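Local coordinates for glycoside hydrolase family 43 (Halothermothrix orenii, PDB 4QQS), which hydrolyses O-glycosyl bonds, with alpha-L-arabinofuranosidase activity, and probably takes part in the breakdown of xylan and related polysaccharides, at residues Tyr5-Val9 and Thr286-Arg291; Gly204-Tyr210 and Ile222-Glu228; Pro241-Lys245 and Leu299-Pro304. All coordinates share one frame; numbering follows the deposited sequence.

Contact 1 of 3, residues Tyr5-Val9 and Thr286-Arg291; sequences YTNPV and TVNIDR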
loop_
_atom_site.group_PDB
_atom_site.type_symbol
_atom_site.label_atom_id
_atom_site.label_comp_id
_atom_site.label_asym_id
_atom_site.label_seq_id
_atom_site.Cartn_x
_atom_site.Cartn_y
_atom_site.Cartn_z
ATOM N N TYR A 5 -19.719 -0.644 -12.171
ATOM C CA TYR A 5 -18.311 -0.588 -12.565
ATOM C C TYR A 5 -17.846 -1.960 -13.045
ATOM O O TYR A 5 -18.393 -2.987 -12.643
ATOM C CB TYR A 5 -17.411 -0.081 -11.427
ATOM C CG TYR A 5 -17.137 -1.079 -10.318
ATOM C CD1 TYR A 5 -16.075 -1.968 -10.398
ATOM C CD2 TYR A 5 -17.929 -1.115 -9.172
ATOM C CE1 TYR A 5 -15.816 -2.871 -9.372
ATOM C CE2 TYR A 5 -17.673 -2.008 -8.145
ATOM C CZ TYR A 5 -16.612 -2.887 -8.255
ATOM O OH TYR A 5 -16.367 -3.769 -7.228
ATOM N N THR A 6 -16.824 -1.970 -13.897
ATOM C CA THR A 6 -16.160 -3.200 -14.311
ATOM C C THR A 6 -14.671 -2.976 -14.157
ATOM O O THR A 6 -14.125 -2.033 -14.724
ATOM C CB THR A 6 -16.478 -3.562 -15.780
ATOM O OG1 THR A 6 -17.893 -3.711 -15.952
ATOM C CG2 THR A 6 -15.808 -4.861 -16.189
ATOM N N ASN A 7 -14.020 -3.836 -13.382
ATOM C CA ASN A 7 -12.579 -3.778 -13.257
ATOM C C ASN A 7 -11.916 -4.158 -14.569
ATOM O O ASN A 7 -12.480 -4.924 -15.345
ATOM C CB ASN A 7 -12.099 -4.742 -12.173
ATOM C CG ASN A 7 -12.307 -4.211 -10.781
ATOM O OD1 ASN A 7 -12.064 -3.030 -10.507
ATOM N ND2 ASN A 7 -12.724 -5.088 -9.878
ATOM N N PRO A 8 -10.704 -3.652 -14.809
ATOM C CA PRO A 8 -9.984 -2.676 -13.983
ATOM C C PRO A 8 -10.557 -1.263 -14.146
ATOM O O PRO A 8 -10.756 -0.819 -15.262
ATOM C CB PRO A 8 -8.555 -2.732 -14.547
ATOM C CG PRO A 8 -8.482 -4.023 -15.294
ATOM C CD PRO A 8 -9.843 -4.201 -15.869
ATOM N N VAL A 9 -10.805 -0.550 -13.054
ATOM C CA VAL A 9 -11.444 0.758 -13.126
ATOM C C VAL A 9 -10.461 1.854 -13.518
ATOM O O VAL A 9 -9.351 1.931 -12.980
ATOM C CB VAL A 9 -12.171 1.146 -11.817
ATOM C CG1 VAL A 9 -13.358 0.238 -11.583
ATOM C CG2 VAL A 9 -11.224 1.145 -10.630
ATOM N N THR A 286 -2.417 -2.736 -13.085
ATOM C CA THR A 286 -3.582 -1.916 -13.326
ATOM C C THR A 286 -4.456 -1.892 -12.067
ATOM O O THR A 286 -4.353 -2.766 -11.218
ATOM C CB THR A 286 -4.332 -2.416 -14.578
ATOM O OG1 THR A 286 -5.347 -1.486 -14.966
ATOM C CG2 THR A 286 -4.947 -3.768 -14.346
ATOM N N VAL A 287 -5.286 -0.863 -11.941
ATOM C CA VAL A 287 -6.046 -0.573 -10.741
ATOM C C VAL A 287 -7.418 -1.242 -10.750
ATOM O O VAL A 287 -8.110 -1.249 -11.775
ATOM C CB VAL A 287 -6.221 0.960 -10.607
ATOM C CG1 VAL A 287 -7.045 1.315 -9.384
ATOM C CG2 VAL A 287 -4.868 1.662 -10.541
ATOM N N ASN A 288 -7.816 -1.763 -9.591
ATOM C CA ASN A 288 -9.087 -2.456 -9.392
ATOM C C ASN A 288 -9.670 -2.071 -8.052
ATOM O O ASN A 288 -8.934 -1.706 -7.129
ATOM C CB ASN A 288 -8.899 -3.968 -9.379
ATOM C CG ASN A 288 -8.183 -4.472 -10.598
ATOM O OD1 ASN A 288 -8.794 -4.767 -11.621
ATOM N ND2 ASN A 288 -6.873 -4.505 -10.527
ATOM N N ILE A 289 -10.990 -2.188 -7.931
ATOM C CA ILE A 289 -11.665 -2.037 -6.649
ATOM C C ILE A 289 -12.606 -3.207 -6.421
ATOM O O ILE A 289 -13.116 -3.812 -7.372
ATOM C CB ILE A 289 -12.447 -0.701 -6.538
ATOM C CG1 ILE A 289 -13.662 -0.674 -7.472
ATOM C CG2 ILE A 289 -11.503 0.484 -6.786
ATOM C CD1 ILE A 289 -14.469 0.591 -7.354
ATOM N N ASP A 290 -12.863 -3.535 -5.160
ATOM C CA ASP A 290 -13.917 -4.489 -4.843
ATOM C C ASP A 290 -14.358 -4.297 -3.398
ATOM O O ASP A 290 -13.659 -3.692 -2.587
ATOM C CB ASP A 290 -13.476 -5.950 -5.104
ATOM C CG ASP A 290 -13.746 -6.427 -6.534
ATOM O OD1 ASP A 290 -14.869 -6.209 -7.050
ATOM O OD2 ASP A 290 -12.838 -7.076 -7.121
ATOM N N ARG A 291 -15.540 -4.814 -3.082
ATOM C CA ARG A 291 -16.124 -4.639 -1.764
ATOM C C ARG A 291 -15.396 -5.457 -0.707
ATOM O O ARG A 291 -15.086 -6.621 -0.923
ATOM C CB ARG A 291 -17.610 -4.995 -1.801
ATOM C CG ARG A 291 -18.418 -3.928 -2.517
ATOM C CD ARG A 291 -19.921 -4.264 -2.630
ATOM N NE ARG A 291 -20.640 -3.038 -2.987
ATOM C CZ ARG A 291 -20.798 -2.557 -4.216
ATOM N NH1 ARG A 291 -20.424 -3.245 -5.285
ATOM N NH2 ARG A 291 -21.367 -1.373 -4.373
HETATM O O HOH W 1 -7.282 0.547 -14.044
#

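Contact 2 of 3, residues Gly204-Tyr210 and Ile222-Glu228; sequences GKYYMMY and IGYAVAE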
loop_
_atom_site.group_PDB
_atom_site.type_symbol
_atom_site.label_atom_id
_atom_site.label_comp_id
_atom_site.label_asym_id
_atom_site.label_seq_id
_atom_site.Cartn_x
_atom_site.Cartn_y
_atom_site.Cartn_z
ATOM N N GLY A 204 -12.650 -2.528 17.786
ATOM C CA GLY A 204 -11.605 -2.516 18.788
ATOM C C GLY A 204 -10.349 -3.295 18.444
ATOM O O GLY A 204 -9.381 -3.227 19.190
ATOM N N LYS A 205 -10.356 -4.036 17.339
ATOM C CA LYS A 205 -9.184 -4.781 16.890
ATOM C C LYS A 205 -8.588 -4.147 15.638
ATOM O O LYS A 205 -9.233 -3.367 14.919
ATOM C CB LYS A 205 -9.547 -6.241 16.617
ATOM C CG LYS A 205 -9.955 -7.015 17.867
ATOM C CD LYS A 205 -10.324 -8.453 17.558
ATOM C CE LYS A 205 -10.743 -9.197 18.814
ATOM N NZ LYS A 205 -11.336 -10.524 18.523
ATOM N N TYR A 206 -7.344 -4.525 15.381
ATOM C CA TYR A 206 -6.566 -3.961 14.290
ATOM C C TYR A 206 -6.304 -5.051 13.259
ATOM O O TYR A 206 -5.959 -6.174 13.603
ATOM C CB TYR A 206 -5.249 -3.394 14.816
ATOM C CG TYR A 206 -5.448 -2.341 15.881
ATOM C CD1 TYR A 206 -5.602 -2.701 17.211
ATOM C CD2 TYR A 206 -5.486 -0.995 15.571
ATOM C CE1 TYR A 206 -5.790 -1.756 18.198
ATOM C CE2 TYR A 206 -5.674 -0.034 16.558
ATOM C CZ TYR A 206 -5.817 -0.423 17.877
ATOM O OH TYR A 206 -5.982 0.500 18.884
ATOM N N TYR A 207 -6.489 -4.699 11.987
ATOM C CA TYR A 207 -6.374 -5.643 10.880
ATOM C C TYR A 207 -5.352 -5.108 9.895
ATOM O O TYR A 207 -5.523 -4.025 9.348
ATOM C CB TYR A 207 -7.732 -5.801 10.181
ATOM C CG TYR A 207 -8.753 -6.435 11.079
ATOM C CD1 TYR A 207 -9.433 -5.694 12.049
ATOM C CD2 TYR A 207 -9.000 -7.788 11.010
ATOM C CE1 TYR A 207 -10.327 -6.291 12.910
ATOM C CE2 TYR A 207 -9.918 -8.394 11.865
ATOM C CZ TYR A 207 -10.575 -7.638 12.804
ATOM O OH TYR A 207 -11.467 -8.218 13.672
ATOM N N MET A 208 -4.286 -5.868 9.675
ATOM C CA MET A 208 -3.234 -5.493 8.741
ATOM C C MET A 208 -3.373 -6.363 7.507
ATOM O O MET A 208 -3.139 -7.571 7.558
ATOM C CB MET A 208 -1.848 -5.748 9.339
ATOM C CG MET A 208 -0.719 -5.327 8.382
ATOM S SD MET A 208 0.877 -6.000 8.789
ATOM C CE MET A 208 1.070 -5.248 10.397
ATOM N N MET A 209 -3.776 -5.749 6.411
ATOM C CA MET A 209 -3.727 -6.387 5.112
ATOM C C MET A 209 -2.290 -6.297 4.592
ATOM O O MET A 209 -1.583 -5.326 4.873
ATOM C CB MET A 209 -4.711 -5.692 4.173
ATOM C CG MET A 209 -6.127 -5.807 4.669
ATOM S SD MET A 209 -7.328 -4.833 3.774
ATOM C CE MET A 209 -7.537 -5.936 2.371
ATOM N N TYR A 210 -1.869 -7.295 3.822
ATOM C CA TYR A 210 -0.502 -7.319 3.311
ATOM C C TYR A 210 -0.484 -8.265 2.119
ATOM O O TYR A 210 -1.414 -9.048 1.912
ATOM C CB TYR A 210 0.506 -7.767 4.395
ATOM C CG TYR A 210 0.322 -9.208 4.785
ATOM C CD1 TYR A 210 -0.594 -9.592 5.750
ATOM C CD2 TYR A 210 1.039 -10.213 4.146
ATOM C CE1 TYR A 210 -0.787 -10.922 6.059
ATOM C CE2 TYR A 210 0.841 -11.543 4.451
ATOM C CZ TYR A 210 -0.066 -11.896 5.415
ATOM O OH TYR A 210 -0.283 -13.212 5.772
ATOM N N ILE A 222 -3.172 -11.294 -1.371
ATOM C CA ILE A 222 -3.379 -10.502 -0.168
ATOM C C ILE A 222 -3.939 -11.350 0.956
ATOM O O ILE A 222 -4.914 -12.093 0.767
ATOM C CB ILE A 222 -4.342 -9.329 -0.462
ATOM C CG1 ILE A 222 -3.688 -8.388 -1.476
ATOM C CG2 ILE A 222 -4.729 -8.596 0.814
ATOM C CD1 ILE A 222 -4.632 -7.396 -2.112
ATOM N N GLY A 223 -3.321 -11.219 2.130
ATOM C CA GLY A 223 -3.815 -11.809 3.355
ATOM C C GLY A 223 -3.987 -10.740 4.414
ATOM O O GLY A 223 -3.721 -9.562 4.175
ATOM N N TYR A 224 -4.379 -11.157 5.617
ATOM C CA TYR A 224 -4.355 -10.236 6.743
ATOM C C TYR A 224 -3.928 -10.908 8.031
ATOM O O TYR A 224 -3.923 -12.143 8.151
ATOM C CB TYR A 224 -5.697 -9.502 6.930
ATOM C CG TYR A 224 -6.813 -10.315 7.542
ATOM C CD1 TYR A 224 -7.079 -10.269 8.895
ATOM C CD2 TYR A 224 -7.615 -11.119 6.750
ATOM C CE1 TYR A 224 -8.123 -10.993 9.440
ATOM C CE2 TYR A 224 -8.662 -11.837 7.283
ATOM C CZ TYR A 224 -8.903 -11.779 8.629
ATOM O OH TYR A 224 -9.969 -12.479 9.142
ATOM N N ALA A 225 -3.598 -10.053 8.993
ATOM C CA ALA A 225 -3.321 -10.435 10.360
ATOM C C ALA A 225 -4.115 -9.535 11.283
ATOM O O ALA A 225 -4.518 -8.441 10.892
ATOM C CB ALA A 225 -1.833 -10.324 10.665
ATOM N N VAL A 226 -4.325 -10.006 12.510
ATOM C CA VAL A 226 -5.119 -9.287 13.496
ATOM C C VAL A 226 -4.311 -9.093 14.768
ATOM O O VAL A 226 -3.553 -9.979 15.183
ATOM C CB VAL A 226 -6.466 -9.987 13.793
ATOM C CG1 VAL A 226 -6.278 -11.330 14.446
ATOM C CG2 VAL A 226 -7.377 -9.118 14.646
ATOM N N ALA A 227 -4.517 -7.939 15.402
ATOM C CA ALA A 227 -3.867 -7.608 16.663
ATOM C C ALA A 227 -4.815 -6.887 17.586
ATOM O O ALA A 227 -5.754 -6.232 17.148
ATOM C CB ALA A 227 -2.644 -6.736 16.422
ATOM N N GLU A 228 -4.534 -6.989 18.878
ATOM C CA GLU A 228 -5.278 -6.259 19.889
ATOM C C GLU A 228 -4.746 -4.857 20.138
ATOM O O GLU A 228 -5.421 -4.051 20.767
ATOM C CB GLU A 228 -5.284 -7.034 21.205
ATOM C CG GLU A 228 -5.902 -8.409 21.095
ATOM C CD GLU A 228 -6.056 -9.093 22.434
ATOM O OE1 GLU A 228 -5.157 -8.940 23.290
ATOM O OE2 GLU A 228 -7.074 -9.791 22.626
HETATM O O HOH W 2 -8.147 -4.657 20.981
#

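Contact 3 of 3, residues Pro241-Lys245 and Leu299-Pro304; sequences PILSK and LKVKGP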
loop_
_atom_site.group_PDB
_atom_site.type_symbol
_atom_site.label_atom_id
_atom_site.label_comp_id
_atom_site.label_asym_id
_atom_site.label_seq_id
_atom_site.Cartn_x
_atom_site.Cartn_y
_atom_site.Cartn_z
ATOM N N PRO A 241 -4.995 -16.754 1.596
ATOM C CA PRO A 241 -5.231 -15.344 1.287
ATOM C C PRO A 241 -6.719 -15.023 1.178
ATOM O O PRO A 241 -7.540 -15.888 0.857
ATOM C CB PRO A 241 -4.546 -15.178 -0.077
ATOM C CG PRO A 241 -4.709 -16.522 -0.717
ATOM C CD PRO A 241 -4.551 -17.509 0.413
ATOM N N ILE A 242 -7.050 -13.756 1.415
ATOM C CA ILE A 242 -8.416 -13.267 1.246
ATOM C C ILE A 242 -8.695 -12.725 -0.152
ATOM O O ILE A 242 -9.861 -12.574 -0.518
ATOM C CB ILE A 242 -8.808 -12.238 2.328
ATOM C CG1 ILE A 242 -8.022 -10.939 2.190
ATOM C CG2 ILE A 242 -8.638 -12.849 3.710
ATOM C CD1 ILE A 242 -8.580 -9.834 3.087
ATOM N N LEU A 243 -7.651 -12.462 -0.933
ATOM C CA LEU A 243 -7.826 -11.997 -2.297
ATOM C C LEU A 243 -6.702 -12.616 -3.110
ATOM O O LEU A 243 -5.516 -12.369 -2.858
ATOM C CB LEU A 243 -7.822 -10.478 -2.347
ATOM C CG LEU A 243 -8.272 -9.876 -3.677
ATOM C CD1 LEU A 243 -9.700 -10.270 -4.041
ATOM C CD2 LEU A 243 -8.153 -8.359 -3.638
ATOM N N SER A 244 -7.081 -13.473 -4.054
ATOM C CA SER A 244 -6.107 -14.212 -4.839
ATOM C C SER A 244 -6.605 -14.356 -6.279
ATOM O O SER A 244 -7.749 -14.017 -6.606
ATOM C CB SER A 244 -5.793 -15.561 -4.188
ATOM O OG SER A 244 -6.955 -16.347 -4.093
ATOM N N LYS A 245 -5.716 -14.842 -7.133
ATOM C CA LYS A 245 -5.934 -14.857 -8.565
ATOM C C LYS A 245 -7.189 -15.619 -8.987
ATOM O O LYS A 245 -7.680 -16.527 -8.304
ATOM C CB LYS A 245 -4.712 -15.480 -9.250
ATOM C CG LYS A 245 -4.560 -16.963 -8.949
ATOM C CD LYS A 245 -3.259 -17.557 -9.455
ATOM C CE LYS A 245 -3.234 -19.068 -9.206
ATOM N NZ LYS A 245 -1.952 -19.672 -9.584
ATOM N N LEU A 299 -12.322 -10.810 7.929
ATOM C CA LEU A 299 -12.245 -9.832 6.869
ATOM C C LEU A 299 -12.337 -10.537 5.513
ATOM O O LEU A 299 -11.590 -11.486 5.257
ATOM C CB LEU A 299 -10.943 -9.048 7.016
ATOM C CG LEU A 299 -10.705 -7.921 6.024
ATOM C CD1 LEU A 299 -11.831 -6.892 6.062
ATOM C CD2 LEU A 299 -9.350 -7.257 6.314
ATOM N N LYS A 300 -13.270 -10.088 4.671
ATOM C CA LYS A 300 -13.597 -10.743 3.406
ATOM C C LYS A 300 -13.643 -9.737 2.266
ATOM O O LYS A 300 -13.948 -8.559 2.467
ATOM C CB LYS A 300 -14.959 -11.450 3.505
ATOM C CG LYS A 300 -15.047 -12.439 4.645
ATOM C CD LYS A 300 -16.356 -13.232 4.610
ATOM C CE LYS A 300 -16.437 -14.247 5.739
ATOM N NZ LYS A 300 -17.643 -15.111 5.620
ATOM N N VAL A 301 -13.349 -10.226 1.067
ATOM C CA VAL A 301 -13.497 -9.449 -0.154
ATOM C C VAL A 301 -14.473 -10.166 -1.071
ATOM O O VAL A 301 -14.366 -11.376 -1.276
ATOM C CB VAL A 301 -12.153 -9.277 -0.903
ATOM C CG1 VAL A 301 -12.357 -8.445 -2.166
ATOM C CG2 VAL A 301 -11.128 -8.631 -0.010
ATOM N N LYS A 302 -15.428 -9.422 -1.616
ATOM C CA LYS A 302 -16.259 -9.942 -2.682
ATOM C C LYS A 302 -15.481 -9.728 -3.974
ATOM O O LYS A 302 -15.565 -8.682 -4.605
ATOM C CB LYS A 302 -17.603 -9.226 -2.731
ATOM C CG LYS A 302 -18.542 -9.818 -3.751
ATOM C CD LYS A 302 -19.860 -9.065 -3.822
ATOM C CE LYS A 302 -20.875 -9.803 -4.691
ATOM N NZ LYS A 302 -20.291 -10.226 -5.993
ATOM N N GLY A 303 -14.668 -10.700 -4.351
ATOM C CA GLY A 303 -13.826 -10.550 -5.518
ATOM C C GLY A 303 -12.716 -11.578 -5.549
ATOM O O GLY A 303 -12.660 -12.482 -4.713
ATOM N N PRO A 304 -11.803 -11.433 -6.500
ATOM C CA PRO A 304 -11.717 -10.305 -7.432
ATOM C C PRO A 304 -12.725 -10.426 -8.567
ATOM O O PRO A 304 -12.973 -11.531 -9.060
ATOM C CB PRO A 304 -10.294 -10.427 -7.960
ATOM C CG PRO A 304 -10.042 -11.907 -7.953
ATOM C CD PRO A 304 -10.723 -12.411 -6.713
HETATM O O HOH W 3 -12.236 -12.938 1.032
HETATM O O HOH W 4 -12.218 -13.388 -2.177
HETATM O O HOH W 5 -10.018 -14.224 -3.741
#

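Contact 1 of 3, residues Tyr5-Val9 and Thr286-Arg291
P8 and N288 have the nearest pair of CA atoms across the contact, 4.7 Å apart, where the irregular segment Y5-V9, turned by a cis peptide before P8, lies against the strand T286-R291. The side chain of N7 stands in for a neighbouring strand: its OD1 accepts from I289 N (2.9 Å), and its ND2 donates to I289 O (2.8 Å). Gripped at both ends by one residue, the amide is held against rotation, and I289 O lies within 2° of its plane; ND2 also reaches T305 O. With chi1 at 75°, the ring of Y5 swings back over the strand. One face rests on I289 CG1, 3.9 Å from the ring centroid in a CH-pi contact, while the hydroxyl donates to D290 OD1 (2.9 Å), on the anti side but 34° out of the plane of a carboxylate that Y272 and T305 also hold. V9 CG2 meets I289 CG2 at 3.9 Å, and a water bridges V9 O and T286 OG1, which also bonds to I12 O. The N-terminal segment, leading into strand 16-23 of the first blade, is fastened by side-chain mimicry of strand pairing to strand 285-295, in the last blade of the five-bladed beta-propeller.

Contact 2 of 3, residues Gly204-Tyr210 and Ile222-Glu228
G204-Y210 and I222-E228 pair as an antiparallel beta hairpin within one blade of the beta-propeller, the strand segments running at 156° to each other. Y206 with A227, M208 with A225 and Y210 with G223 are the hydrogen-bonded pairs, each joined by two N-H to O bonds. On the face carrying Y207, V226 and Y224, V226 CG2 sits over the Y207 ring, 4.1 Å from its centroid and offset toward the rim. Y224 lies alongside, its CE1 3.7 Å from Y207 CD2, with the ring planes inclined at 46°; F294 meets Y207 edge-to-face. On the other face, Y210 (chi1 67°) folds its ring over G223 CA, where a side chain would press against the tyrosine hydroxyl. That hydroxyl bonds to E185, and the Y210 side chain is about 7 Å from that of E195, the predicted proton donor. Y206 turns its ring edge to the backbone, CE1 lying 3.5 Å from E228 O, and its hydroxyl bonds to D132 and K201. Replacing Y206 by alanine is likely to leave D132 and K201 without their common hydroxyl and to open a gap beside the A227 and E228 carbonyls. At the open end of the hairpin, away from its connecting loop, a water donates to G204 O at 2.6 Å and to E228 O at 2.8 Å.

Contact 3 of 3, residues Pro241-Lys245 and Leu299-Pro304
I242 and L243 make an apolar, water-bridged contact with L299-P304 between two blades of the propeller: they belong to the loop that follows strand 235-236, while L299-P304 runs along and beyond strand 298-302, an edge strand of the last blade. The loop is itself tied to its own blade, since I242 and L243 both face I222 in a classic beta bulge, and from this base the two side chains reach across. I242 has chi1 near 67°, which tucks CG1 in over its own backbone and carries CD1 toward L299 CG (4.1 Å) and V301 CG2 (4.2 Å); its CG2 branch lies against L299 O. L243 works through CD1 alone. This methyl touches V301 CG1 at 3.7 Å and fits against the cis peptide between G303 and P304, 3.4 Å from P304 N, the leucine and the proline ring running alongside in opposing senses. Y272 touches both L243 and P304. The proline ring also meets the loop backbone, its CD lying 3.4 Å from S244 O. The backbone angles of G303 leave no room for a CB beside the carbonyl oxygen of K302. Beside these methyl contacts the backbones are bridged by water. One molecule donates to I242 O and accepts from V301 N, at 2.9 Å to each, and a second donates to G303 O at 2.7 Å and also reaches I242 O. A third accepts from S244 N but holds G303 O only weakly. The direct contacts are made by hydrocarbon groups, packed against one another and against the peptide backbone, whereas I242 O, V301 N, S244 N and G303 O are linked through water, an interface that probably depends more on methyl fit than on directional bonding.

How the contacts relate
Contact 3 stands between the other two: its centre is about 13 Å from that of contact 1 and about 14 Å from that of contact 2, whereas contacts 1 and 2 lie about 23 Å apart and do not touch. Contacts 1 and 3 share the last blade, where R291 O on strand 285-295 probably bonds to K302 N on strand 298-302. Contacts 2 and 3 meet where I222 pairs with the 241-245 loop, and Y224 OH bonds to L299 N. Along the chain, contact 2 is nested within contact 1 and precedes contact 3, whose segments alternate with those of contact 1. The N-terminal segment thus docks on the last blade, while contact 3 joins neighbouring blades.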